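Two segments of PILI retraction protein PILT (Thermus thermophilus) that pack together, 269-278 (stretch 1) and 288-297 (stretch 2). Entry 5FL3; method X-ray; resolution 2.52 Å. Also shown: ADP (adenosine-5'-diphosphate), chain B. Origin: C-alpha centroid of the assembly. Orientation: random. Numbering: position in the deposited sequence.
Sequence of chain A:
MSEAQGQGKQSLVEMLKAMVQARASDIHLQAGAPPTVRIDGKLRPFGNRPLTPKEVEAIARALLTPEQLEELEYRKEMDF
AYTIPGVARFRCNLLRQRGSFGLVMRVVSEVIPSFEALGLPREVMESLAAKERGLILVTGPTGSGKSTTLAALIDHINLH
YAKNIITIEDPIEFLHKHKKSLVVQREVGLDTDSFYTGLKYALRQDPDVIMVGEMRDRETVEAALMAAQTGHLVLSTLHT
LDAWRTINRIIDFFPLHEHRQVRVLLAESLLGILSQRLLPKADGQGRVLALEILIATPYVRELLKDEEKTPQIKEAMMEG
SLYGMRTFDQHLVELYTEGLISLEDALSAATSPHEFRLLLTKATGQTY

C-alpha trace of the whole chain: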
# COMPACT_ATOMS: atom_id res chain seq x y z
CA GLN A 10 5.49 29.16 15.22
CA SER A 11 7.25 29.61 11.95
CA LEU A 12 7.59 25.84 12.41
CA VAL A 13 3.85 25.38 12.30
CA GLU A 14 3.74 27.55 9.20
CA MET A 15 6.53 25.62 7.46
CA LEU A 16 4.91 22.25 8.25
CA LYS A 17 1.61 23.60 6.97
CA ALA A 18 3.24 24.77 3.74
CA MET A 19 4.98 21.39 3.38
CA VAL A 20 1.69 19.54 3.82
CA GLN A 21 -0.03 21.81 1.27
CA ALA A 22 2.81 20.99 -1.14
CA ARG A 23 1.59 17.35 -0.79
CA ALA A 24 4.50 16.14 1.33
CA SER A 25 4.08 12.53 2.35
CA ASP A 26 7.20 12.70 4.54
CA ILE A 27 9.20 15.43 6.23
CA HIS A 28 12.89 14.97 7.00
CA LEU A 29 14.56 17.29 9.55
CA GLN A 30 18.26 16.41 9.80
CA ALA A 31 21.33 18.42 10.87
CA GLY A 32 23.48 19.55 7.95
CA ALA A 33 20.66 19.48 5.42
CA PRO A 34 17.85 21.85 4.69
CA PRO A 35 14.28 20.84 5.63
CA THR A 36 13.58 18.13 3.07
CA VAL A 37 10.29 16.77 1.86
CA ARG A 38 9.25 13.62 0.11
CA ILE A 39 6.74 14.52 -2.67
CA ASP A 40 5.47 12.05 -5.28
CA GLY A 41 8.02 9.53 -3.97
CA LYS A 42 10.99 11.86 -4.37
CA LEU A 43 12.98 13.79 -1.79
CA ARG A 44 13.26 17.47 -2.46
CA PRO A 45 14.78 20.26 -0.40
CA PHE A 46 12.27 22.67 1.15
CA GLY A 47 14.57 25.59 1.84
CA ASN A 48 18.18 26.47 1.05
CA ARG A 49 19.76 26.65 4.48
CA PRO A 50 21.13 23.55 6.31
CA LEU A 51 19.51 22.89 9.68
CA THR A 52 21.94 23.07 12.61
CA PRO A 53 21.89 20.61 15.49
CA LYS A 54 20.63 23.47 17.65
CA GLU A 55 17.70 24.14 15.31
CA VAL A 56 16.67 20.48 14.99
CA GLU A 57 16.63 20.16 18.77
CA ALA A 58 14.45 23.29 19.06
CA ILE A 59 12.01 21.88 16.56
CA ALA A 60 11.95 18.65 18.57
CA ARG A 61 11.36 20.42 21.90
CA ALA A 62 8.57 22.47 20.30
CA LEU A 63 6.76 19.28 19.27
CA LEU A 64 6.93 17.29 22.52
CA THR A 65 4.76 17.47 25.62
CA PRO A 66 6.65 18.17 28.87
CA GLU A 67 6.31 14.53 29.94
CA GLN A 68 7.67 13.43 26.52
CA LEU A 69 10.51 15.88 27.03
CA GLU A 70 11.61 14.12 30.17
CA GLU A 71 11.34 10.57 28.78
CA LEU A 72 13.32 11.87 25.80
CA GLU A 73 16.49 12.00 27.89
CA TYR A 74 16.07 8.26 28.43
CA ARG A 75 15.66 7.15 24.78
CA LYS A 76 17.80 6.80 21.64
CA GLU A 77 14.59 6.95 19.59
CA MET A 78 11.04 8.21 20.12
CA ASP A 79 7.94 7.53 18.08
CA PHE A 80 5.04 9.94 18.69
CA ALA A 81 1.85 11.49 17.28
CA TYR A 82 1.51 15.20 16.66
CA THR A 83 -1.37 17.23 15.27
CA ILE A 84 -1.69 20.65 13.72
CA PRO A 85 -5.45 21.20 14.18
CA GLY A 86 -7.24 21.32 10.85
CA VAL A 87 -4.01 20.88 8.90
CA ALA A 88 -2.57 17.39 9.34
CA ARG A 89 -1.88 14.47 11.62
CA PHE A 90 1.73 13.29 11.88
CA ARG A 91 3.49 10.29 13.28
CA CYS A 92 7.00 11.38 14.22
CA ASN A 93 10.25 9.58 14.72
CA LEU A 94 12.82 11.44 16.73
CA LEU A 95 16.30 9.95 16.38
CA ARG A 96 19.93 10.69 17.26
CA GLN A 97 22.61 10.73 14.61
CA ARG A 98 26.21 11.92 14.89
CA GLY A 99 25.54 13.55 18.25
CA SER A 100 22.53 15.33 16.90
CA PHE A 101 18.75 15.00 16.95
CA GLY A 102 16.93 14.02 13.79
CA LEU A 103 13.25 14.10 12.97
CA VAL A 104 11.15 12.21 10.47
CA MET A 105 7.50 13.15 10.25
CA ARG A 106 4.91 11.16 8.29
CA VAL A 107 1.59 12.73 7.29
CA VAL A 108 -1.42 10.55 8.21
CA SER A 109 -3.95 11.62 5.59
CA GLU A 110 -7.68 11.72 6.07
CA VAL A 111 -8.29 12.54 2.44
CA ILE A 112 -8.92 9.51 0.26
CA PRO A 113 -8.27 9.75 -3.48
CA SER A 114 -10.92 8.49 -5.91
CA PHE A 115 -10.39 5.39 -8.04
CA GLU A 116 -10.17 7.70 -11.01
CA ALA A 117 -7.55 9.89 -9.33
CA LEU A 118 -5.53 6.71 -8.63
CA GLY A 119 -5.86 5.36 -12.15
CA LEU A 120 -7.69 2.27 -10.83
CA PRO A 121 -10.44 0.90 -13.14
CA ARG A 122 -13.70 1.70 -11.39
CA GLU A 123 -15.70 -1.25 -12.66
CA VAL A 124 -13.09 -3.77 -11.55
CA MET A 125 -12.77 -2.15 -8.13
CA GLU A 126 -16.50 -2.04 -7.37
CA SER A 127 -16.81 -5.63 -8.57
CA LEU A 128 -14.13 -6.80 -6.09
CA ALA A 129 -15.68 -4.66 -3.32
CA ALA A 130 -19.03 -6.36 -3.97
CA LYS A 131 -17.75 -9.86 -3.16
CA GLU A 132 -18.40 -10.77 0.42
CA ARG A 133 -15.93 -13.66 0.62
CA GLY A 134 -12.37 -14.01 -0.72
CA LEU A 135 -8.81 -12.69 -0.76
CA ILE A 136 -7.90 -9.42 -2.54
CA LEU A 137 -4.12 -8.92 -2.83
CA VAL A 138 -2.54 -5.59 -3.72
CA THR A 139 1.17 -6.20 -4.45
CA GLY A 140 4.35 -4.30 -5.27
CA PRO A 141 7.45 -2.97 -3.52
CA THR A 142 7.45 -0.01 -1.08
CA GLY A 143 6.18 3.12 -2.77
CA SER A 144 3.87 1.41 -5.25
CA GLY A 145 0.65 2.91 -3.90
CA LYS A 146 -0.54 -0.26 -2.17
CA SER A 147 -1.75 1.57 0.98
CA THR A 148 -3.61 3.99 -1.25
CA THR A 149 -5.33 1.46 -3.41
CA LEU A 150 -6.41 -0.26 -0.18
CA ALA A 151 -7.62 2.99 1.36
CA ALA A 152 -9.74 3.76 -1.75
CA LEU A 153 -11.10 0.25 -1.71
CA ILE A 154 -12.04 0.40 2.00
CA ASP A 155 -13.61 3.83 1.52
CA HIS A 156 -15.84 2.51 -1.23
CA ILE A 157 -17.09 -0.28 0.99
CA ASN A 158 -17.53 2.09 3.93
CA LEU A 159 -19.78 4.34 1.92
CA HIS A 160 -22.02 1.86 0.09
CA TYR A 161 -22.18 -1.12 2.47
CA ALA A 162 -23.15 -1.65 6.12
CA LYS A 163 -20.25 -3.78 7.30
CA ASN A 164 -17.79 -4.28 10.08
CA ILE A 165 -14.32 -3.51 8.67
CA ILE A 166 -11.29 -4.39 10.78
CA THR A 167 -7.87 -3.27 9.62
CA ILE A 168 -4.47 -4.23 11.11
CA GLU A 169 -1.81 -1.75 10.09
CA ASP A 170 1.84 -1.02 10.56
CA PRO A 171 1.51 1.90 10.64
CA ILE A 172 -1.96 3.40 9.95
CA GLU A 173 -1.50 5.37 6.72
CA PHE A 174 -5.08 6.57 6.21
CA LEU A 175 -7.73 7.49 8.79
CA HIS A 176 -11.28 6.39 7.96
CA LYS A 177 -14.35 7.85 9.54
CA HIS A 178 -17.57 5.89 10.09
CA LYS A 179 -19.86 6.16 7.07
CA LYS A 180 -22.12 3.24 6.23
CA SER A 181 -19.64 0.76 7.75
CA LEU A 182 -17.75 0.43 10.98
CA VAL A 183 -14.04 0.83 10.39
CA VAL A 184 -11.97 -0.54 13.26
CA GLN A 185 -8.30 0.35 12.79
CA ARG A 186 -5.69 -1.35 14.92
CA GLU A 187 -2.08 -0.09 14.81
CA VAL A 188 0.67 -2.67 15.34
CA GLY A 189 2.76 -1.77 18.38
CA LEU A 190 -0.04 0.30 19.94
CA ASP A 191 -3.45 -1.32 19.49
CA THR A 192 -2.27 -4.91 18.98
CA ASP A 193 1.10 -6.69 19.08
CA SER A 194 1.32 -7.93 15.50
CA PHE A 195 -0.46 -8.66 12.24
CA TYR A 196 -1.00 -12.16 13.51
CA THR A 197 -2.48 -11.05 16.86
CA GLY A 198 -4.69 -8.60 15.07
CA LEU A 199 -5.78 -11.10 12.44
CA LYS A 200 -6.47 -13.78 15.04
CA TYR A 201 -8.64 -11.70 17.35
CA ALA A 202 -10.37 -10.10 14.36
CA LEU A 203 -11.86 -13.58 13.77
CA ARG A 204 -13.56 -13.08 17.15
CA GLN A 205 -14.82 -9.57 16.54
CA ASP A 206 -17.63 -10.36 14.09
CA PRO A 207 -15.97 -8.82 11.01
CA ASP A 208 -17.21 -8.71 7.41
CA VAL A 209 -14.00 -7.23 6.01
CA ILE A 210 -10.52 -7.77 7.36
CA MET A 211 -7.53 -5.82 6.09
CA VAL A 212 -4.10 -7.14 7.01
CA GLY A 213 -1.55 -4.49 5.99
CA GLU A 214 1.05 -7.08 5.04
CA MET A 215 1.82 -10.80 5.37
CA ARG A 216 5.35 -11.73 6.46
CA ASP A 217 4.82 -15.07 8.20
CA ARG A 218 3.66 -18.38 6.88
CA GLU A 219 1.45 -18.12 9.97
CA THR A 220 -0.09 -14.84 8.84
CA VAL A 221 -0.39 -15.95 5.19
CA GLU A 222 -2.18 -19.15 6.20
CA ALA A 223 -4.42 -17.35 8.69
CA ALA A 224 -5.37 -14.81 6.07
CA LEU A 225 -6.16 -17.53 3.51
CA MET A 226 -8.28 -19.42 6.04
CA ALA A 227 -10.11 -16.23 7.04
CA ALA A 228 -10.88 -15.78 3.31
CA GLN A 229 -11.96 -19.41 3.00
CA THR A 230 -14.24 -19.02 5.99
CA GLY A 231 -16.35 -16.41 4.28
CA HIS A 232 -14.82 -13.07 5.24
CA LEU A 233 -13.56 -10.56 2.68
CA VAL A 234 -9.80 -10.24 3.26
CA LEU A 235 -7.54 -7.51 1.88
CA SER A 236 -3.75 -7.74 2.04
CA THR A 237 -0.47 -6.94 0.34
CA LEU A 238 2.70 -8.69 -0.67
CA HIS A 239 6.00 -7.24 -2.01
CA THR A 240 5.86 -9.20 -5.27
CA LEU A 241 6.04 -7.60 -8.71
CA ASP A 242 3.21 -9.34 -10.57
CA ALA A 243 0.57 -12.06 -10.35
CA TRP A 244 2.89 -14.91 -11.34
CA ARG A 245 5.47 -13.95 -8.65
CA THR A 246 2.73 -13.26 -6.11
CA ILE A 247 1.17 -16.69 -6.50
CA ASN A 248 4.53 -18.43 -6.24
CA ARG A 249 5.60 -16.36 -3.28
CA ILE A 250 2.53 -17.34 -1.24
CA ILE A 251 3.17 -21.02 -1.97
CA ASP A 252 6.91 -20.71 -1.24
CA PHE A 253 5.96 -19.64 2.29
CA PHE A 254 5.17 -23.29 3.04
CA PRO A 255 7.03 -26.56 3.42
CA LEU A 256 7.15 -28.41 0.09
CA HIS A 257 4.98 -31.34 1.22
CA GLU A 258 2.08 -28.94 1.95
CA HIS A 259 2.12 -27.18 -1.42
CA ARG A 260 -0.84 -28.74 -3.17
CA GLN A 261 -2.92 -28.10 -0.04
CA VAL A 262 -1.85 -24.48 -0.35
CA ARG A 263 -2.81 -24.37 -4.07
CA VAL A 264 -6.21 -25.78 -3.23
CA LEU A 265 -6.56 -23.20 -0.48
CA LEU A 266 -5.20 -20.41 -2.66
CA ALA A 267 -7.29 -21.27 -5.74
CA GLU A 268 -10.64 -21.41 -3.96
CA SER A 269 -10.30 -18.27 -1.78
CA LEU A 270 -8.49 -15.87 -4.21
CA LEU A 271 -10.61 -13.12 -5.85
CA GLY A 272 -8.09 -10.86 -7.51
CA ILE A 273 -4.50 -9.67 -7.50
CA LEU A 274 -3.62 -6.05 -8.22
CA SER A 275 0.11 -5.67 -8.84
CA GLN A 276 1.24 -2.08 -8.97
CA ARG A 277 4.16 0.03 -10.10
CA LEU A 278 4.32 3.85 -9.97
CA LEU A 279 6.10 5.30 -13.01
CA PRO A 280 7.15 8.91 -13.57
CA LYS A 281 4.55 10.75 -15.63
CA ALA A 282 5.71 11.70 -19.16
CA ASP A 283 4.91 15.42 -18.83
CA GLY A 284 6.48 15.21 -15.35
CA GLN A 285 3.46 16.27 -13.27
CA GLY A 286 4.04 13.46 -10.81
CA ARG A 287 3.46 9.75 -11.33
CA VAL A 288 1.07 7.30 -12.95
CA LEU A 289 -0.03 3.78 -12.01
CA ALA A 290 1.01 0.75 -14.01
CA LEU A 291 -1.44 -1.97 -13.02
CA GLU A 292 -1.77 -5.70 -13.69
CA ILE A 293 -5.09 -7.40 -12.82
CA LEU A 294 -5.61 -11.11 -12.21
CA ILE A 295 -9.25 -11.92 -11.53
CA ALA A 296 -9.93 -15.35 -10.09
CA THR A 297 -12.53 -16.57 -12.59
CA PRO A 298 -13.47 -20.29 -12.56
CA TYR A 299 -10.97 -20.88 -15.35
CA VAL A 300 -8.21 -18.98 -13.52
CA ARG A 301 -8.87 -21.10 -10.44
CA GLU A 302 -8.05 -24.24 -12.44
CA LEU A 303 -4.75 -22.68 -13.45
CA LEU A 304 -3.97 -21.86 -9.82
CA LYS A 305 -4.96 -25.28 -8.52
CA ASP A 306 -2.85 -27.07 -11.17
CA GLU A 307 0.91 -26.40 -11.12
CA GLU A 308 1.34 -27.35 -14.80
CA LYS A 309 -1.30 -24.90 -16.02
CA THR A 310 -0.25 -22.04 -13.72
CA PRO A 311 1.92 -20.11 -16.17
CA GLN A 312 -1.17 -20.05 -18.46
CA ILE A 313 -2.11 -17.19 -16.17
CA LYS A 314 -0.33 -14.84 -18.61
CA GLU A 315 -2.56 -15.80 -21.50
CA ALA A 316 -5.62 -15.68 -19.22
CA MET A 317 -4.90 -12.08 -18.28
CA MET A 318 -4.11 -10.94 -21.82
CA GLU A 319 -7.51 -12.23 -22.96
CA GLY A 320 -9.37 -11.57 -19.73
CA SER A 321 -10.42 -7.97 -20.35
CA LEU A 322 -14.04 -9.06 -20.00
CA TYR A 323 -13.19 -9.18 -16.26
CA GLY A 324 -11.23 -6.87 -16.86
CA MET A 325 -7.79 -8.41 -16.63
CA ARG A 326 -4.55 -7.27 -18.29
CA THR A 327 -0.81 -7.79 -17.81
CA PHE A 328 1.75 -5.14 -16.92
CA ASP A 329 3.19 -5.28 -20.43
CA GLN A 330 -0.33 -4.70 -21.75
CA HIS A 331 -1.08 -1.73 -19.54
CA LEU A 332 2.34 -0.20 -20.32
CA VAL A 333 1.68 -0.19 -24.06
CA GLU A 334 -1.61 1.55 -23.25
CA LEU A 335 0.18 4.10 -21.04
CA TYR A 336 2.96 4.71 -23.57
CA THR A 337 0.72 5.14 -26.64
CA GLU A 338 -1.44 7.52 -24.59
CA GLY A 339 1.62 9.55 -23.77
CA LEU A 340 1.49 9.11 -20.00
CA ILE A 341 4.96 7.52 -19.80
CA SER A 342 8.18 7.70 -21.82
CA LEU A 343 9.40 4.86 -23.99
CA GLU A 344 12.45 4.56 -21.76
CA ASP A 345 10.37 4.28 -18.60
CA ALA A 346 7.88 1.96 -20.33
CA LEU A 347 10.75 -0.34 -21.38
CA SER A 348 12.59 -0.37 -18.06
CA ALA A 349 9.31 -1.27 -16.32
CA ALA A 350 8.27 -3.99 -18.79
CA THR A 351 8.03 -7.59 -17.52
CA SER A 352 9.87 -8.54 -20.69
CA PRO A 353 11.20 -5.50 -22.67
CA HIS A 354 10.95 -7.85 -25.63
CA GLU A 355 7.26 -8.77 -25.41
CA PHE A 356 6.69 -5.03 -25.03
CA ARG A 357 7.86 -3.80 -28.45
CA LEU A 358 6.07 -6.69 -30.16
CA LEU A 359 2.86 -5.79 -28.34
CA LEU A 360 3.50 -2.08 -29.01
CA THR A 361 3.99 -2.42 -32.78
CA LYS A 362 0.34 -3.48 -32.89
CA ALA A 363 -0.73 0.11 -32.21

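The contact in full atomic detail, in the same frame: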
# COMPACT_ATOMS: atom_id res chain seq x y z
N SER A 269 -10.05 -19.53 -2.50
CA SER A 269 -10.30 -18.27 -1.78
C SER A 269 -9.79 -16.97 -2.48
O SER A 269 -10.19 -15.88 -2.09
CB SER A 269 -9.70 -18.36 -0.38
OG SER A 269 -8.41 -18.95 -0.42
N LEU A 270 -8.95 -17.08 -3.50
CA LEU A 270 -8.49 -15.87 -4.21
C LEU A 270 -9.62 -15.22 -5.02
O LEU A 270 -10.45 -15.92 -5.58
CB LEU A 270 -7.32 -16.20 -5.13
CG LEU A 270 -6.55 -15.02 -5.71
CD1 LEU A 270 -6.07 -14.08 -4.61
CD2 LEU A 270 -5.37 -15.47 -6.56
N LEU A 271 -9.63 -13.89 -5.05
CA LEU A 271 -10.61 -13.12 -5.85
C LEU A 271 -9.95 -12.33 -6.96
O LEU A 271 -10.49 -12.20 -8.07
CB LEU A 271 -11.34 -12.12 -4.98
CG LEU A 271 -12.32 -12.66 -3.97
CD1 LEU A 271 -13.07 -11.47 -3.41
CD2 LEU A 271 -13.25 -13.62 -4.65
N GLY A 272 -8.80 -11.77 -6.63
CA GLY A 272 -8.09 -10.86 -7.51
C GLY A 272 -6.72 -10.51 -6.96
O GLY A 272 -6.50 -10.53 -5.74
N ILE A 273 -5.79 -10.25 -7.87
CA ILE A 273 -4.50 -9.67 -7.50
C ILE A 273 -4.29 -8.39 -8.30
O ILE A 273 -4.47 -8.36 -9.52
CB ILE A 273 -3.34 -10.64 -7.77
CG1 ILE A 273 -3.62 -12.01 -7.14
CG2 ILE A 273 -2.02 -10.05 -7.27
CD1 ILE A 273 -2.65 -13.07 -7.60
N LEU A 274 -3.93 -7.32 -7.60
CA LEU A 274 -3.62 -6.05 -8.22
C LEU A 274 -2.16 -5.68 -8.00
O LEU A 274 -1.81 -5.12 -6.96
CB LEU A 274 -4.53 -4.96 -7.66
CG LEU A 274 -6.01 -5.12 -8.01
CD1 LEU A 274 -6.91 -4.45 -6.99
CD2 LEU A 274 -6.23 -4.51 -9.37
N SER A 275 -1.31 -5.98 -8.97
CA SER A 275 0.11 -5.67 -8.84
C SER A 275 0.39 -4.30 -9.41
O SER A 275 -0.06 -3.96 -10.48
CB SER A 275 0.96 -6.73 -9.54
OG SER A 275 0.81 -7.97 -8.89
N GLN A 276 1.13 -3.49 -8.66
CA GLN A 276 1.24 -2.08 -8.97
C GLN A 276 2.68 -1.62 -9.08
O GLN A 276 3.56 -2.13 -8.39
CB GLN A 276 0.52 -1.26 -7.90
CG GLN A 276 -0.97 -1.51 -7.90
CD GLN A 276 -1.71 -0.62 -6.95
OE1 GLN A 276 -1.14 0.31 -6.37
NE2 GLN A 276 -2.98 -0.89 -6.77
N ARG A 277 2.89 -0.65 -9.96
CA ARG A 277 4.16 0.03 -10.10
C ARG A 277 3.82 1.50 -10.36
O ARG A 277 2.89 1.78 -11.10
CB ARG A 277 4.99 -0.59 -11.23
CG ARG A 277 6.47 -0.30 -11.21
CD ARG A 277 7.25 -1.45 -10.56
NE ARG A 277 6.70 -2.79 -10.82
CZ ARG A 277 6.90 -3.52 -11.92
NH1 ARG A 277 7.62 -3.05 -12.94
NH2 ARG A 277 6.35 -4.73 -12.02
N LEU A 278 4.53 2.42 -9.72
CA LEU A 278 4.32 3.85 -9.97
C LEU A 278 5.44 4.42 -10.83
O LEU A 278 6.58 4.50 -10.38
CB LEU A 278 4.24 4.63 -8.65
CG LEU A 278 2.93 4.48 -7.91
CD1 LEU A 278 2.99 5.19 -6.57
CD2 LEU A 278 1.84 5.06 -8.77
N VAL A 288 2.23 7.98 -12.40
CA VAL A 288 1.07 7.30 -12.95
C VAL A 288 1.16 5.81 -12.59
O VAL A 288 2.26 5.26 -12.42
CB VAL A 288 0.99 7.53 -14.49
CG1 VAL A 288 2.28 7.11 -15.15
CG2 VAL A 288 -0.19 6.81 -15.10
N LEU A 289 0.00 5.16 -12.44
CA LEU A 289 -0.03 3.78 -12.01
C LEU A 289 -0.00 2.80 -13.18
O LEU A 289 -0.83 2.87 -14.10
CB LEU A 289 -1.26 3.52 -11.13
CG LEU A 289 -1.49 2.10 -10.58
CD1 LEU A 289 -0.33 1.63 -9.73
CD2 LEU A 289 -2.78 2.04 -9.77
N ALA A 290 0.97 1.91 -13.15
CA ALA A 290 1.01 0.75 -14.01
C ALA A 290 0.40 -0.39 -13.22
O ALA A 290 0.85 -0.66 -12.11
CB ALA A 290 2.42 0.42 -14.44
N LEU A 291 -0.61 -1.04 -13.78
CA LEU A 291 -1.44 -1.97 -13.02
C LEU A 291 -1.74 -3.24 -13.79
O LEU A 291 -2.19 -3.20 -14.95
CB LEU A 291 -2.73 -1.27 -12.61
CG LEU A 291 -3.78 -2.14 -11.93
CD1 LEU A 291 -3.22 -2.71 -10.63
CD2 LEU A 291 -5.03 -1.33 -11.66
N GLU A 292 -1.43 -4.38 -13.16
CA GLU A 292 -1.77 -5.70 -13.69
C GLU A 292 -2.89 -6.31 -12.84
O GLU A 292 -2.79 -6.32 -11.61
CB GLU A 292 -0.56 -6.60 -13.71
CG GLU A 292 -0.83 -8.02 -14.10
CD GLU A 292 0.46 -8.80 -14.26
OE1 GLU A 292 1.31 -8.33 -15.03
OE2 GLU A 292 0.63 -9.87 -13.62
N ILE A 293 -3.93 -6.83 -13.50
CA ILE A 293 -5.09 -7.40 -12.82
C ILE A 293 -5.30 -8.88 -13.14
O ILE A 293 -5.56 -9.24 -14.29
CB ILE A 293 -6.38 -6.65 -13.18
CG1 ILE A 293 -6.18 -5.15 -12.95
CG2 ILE A 293 -7.57 -7.15 -12.41
CD1 ILE A 293 -7.35 -4.30 -13.38
N LEU A 294 -5.17 -9.73 -12.12
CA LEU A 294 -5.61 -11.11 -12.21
C LEU A 294 -6.93 -11.28 -11.47
O LEU A 294 -6.99 -11.07 -10.27
CB LEU A 294 -4.56 -12.07 -11.65
CG LEU A 294 -5.02 -13.53 -11.54
CD1 LEU A 294 -5.54 -14.00 -12.87
CD2 LEU A 294 -3.89 -14.43 -11.09
N ILE A 295 -7.98 -11.64 -12.18
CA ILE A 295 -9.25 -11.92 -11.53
C ILE A 295 -9.46 -13.42 -11.47
O ILE A 295 -9.32 -14.11 -12.48
CB ILE A 295 -10.43 -11.26 -12.23
CG1 ILE A 295 -10.27 -9.74 -12.22
CG2 ILE A 295 -11.73 -11.63 -11.56
CD1 ILE A 295 -10.52 -9.12 -10.89
N ALA A 296 -9.79 -13.92 -10.29
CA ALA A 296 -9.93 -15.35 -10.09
C ALA A 296 -11.27 -15.90 -10.60
O ALA A 296 -12.14 -16.30 -9.83
CB ALA A 296 -9.75 -15.69 -8.62
N THR A 297 -11.42 -15.90 -11.92
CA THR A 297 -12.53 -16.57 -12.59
C THR A 297 -12.45 -18.09 -12.33
O THR A 297 -11.43 -18.59 -11.83
CB THR A 297 -12.49 -16.29 -14.09
OG1 THR A 297 -11.33 -16.90 -14.66
CG2 THR A 297 -12.44 -14.79 -14.35
PB ADP B . 2.99 1.62 -0.67
O1B ADP B . 4.30 1.94 0.04
O2B ADP B . 3.14 0.63 -1.81
O3B ADP B . 1.84 1.29 0.25
PA ADP B . 1.74 4.25 -0.82
O1A ADP B . 2.35 4.60 0.53
O2A ADP B . 0.23 4.11 -0.98
O3A ADP B . 2.54 2.97 -1.42
O5' ADP B . 2.20 5.35 -1.90
C5' ADP B . 3.45 6.04 -1.84
C4' ADP B . 3.23 7.41 -2.50
O4' ADP B . 2.67 7.24 -3.80
C3' ADP B . 2.28 8.29 -1.70
O3' ADP B . 2.94 9.55 -1.54
C2' ADP B . 1.02 8.41 -2.56
O2' ADP B . 0.48 9.73 -2.57
C1' ADP B . 1.47 8.02 -3.96
N9 ADP B . 0.44 7.24 -4.70
C8 ADP B . -0.30 6.23 -4.20
N7 ADP B . -1.14 5.71 -5.13
C5 ADP B . -0.95 6.41 -6.27
C6 ADP B . -1.52 6.38 -7.64
N6 ADP B . -2.47 5.48 -7.96
N1 ADP B . -1.04 7.29 -8.55
C2 ADP B . -0.08 8.19 -8.23
N3 ADP B . 0.48 8.26 -7.00
C4 ADP B . 0.09 7.42 -6.00

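What holds the two strands together? Their backbones do, running antiparallel with 172° between their directions. Three residue pairs each close a double hydrogen bond. Ile-273 N donates to Leu-294 O at 2.8 Å, and Leu-294 N returns to Ile-273 O at 3.0 Å. Ser-275 N to Glu-292 O and Glu-292 N to Ser-275 O are both 3.0 Å; Arg-277 N reaches Ala-290 O at 3.0 Å, while Ala-290 N meets Arg-277 O at 2.8 Å. A seventh bond, Ala-296 N to Leu-271 O at 2.9 Å, is nearly straight at 172°.

What happens between these rungs? The intervening residues form non-hydrogen-bonded pairs, where CA-H groups face carbonyls across the gap. The shortest such contact is Gly-272 CA to Leu-294 O, 3.0 Å, at the bridge where Gly-272 and Ile-295 bring their CA atoms within 4.3 Å, closer than at any other bridge.

How do the side chains divide between the faces? Alternation puts Leu-274, Gln-276, Leu-278, Leu-289, Leu-291 and Ile-293 on one face. There Leu-274 CD2 packs 3.6 Å from Ile-293 CG1 and 3.7 Å from Leu-291 CD1, linking directly paired and diagonal neighbours. Leu-278 CD2 lies 4.2 Å from Leu-289 CD1. These two leucines also border the nucleotide, with Leu-278 CD1 3.5 Å from ADP O4' and Leu-289 CD2 3.9 Å from ADP N6.

What occupies the other face? Ile-273 and Leu-294 make an apolar pair, CD1 to CD2 at 3.9 Å. Alongside, Ser-275 and Glu-292 approach through their CB atoms at 4.4 Å, but their polar ends are hydrogen-bonded elsewhere in the structure. Arg-277 starts beside its partner, CB 4.2 Å from Ala-290 CB, but the end of its side chain leads away from the partner strand. Beyond the last bridge, Ala-296 points its CB toward the first stretch, 3.1 Å from Leu-270 O, a tight fit.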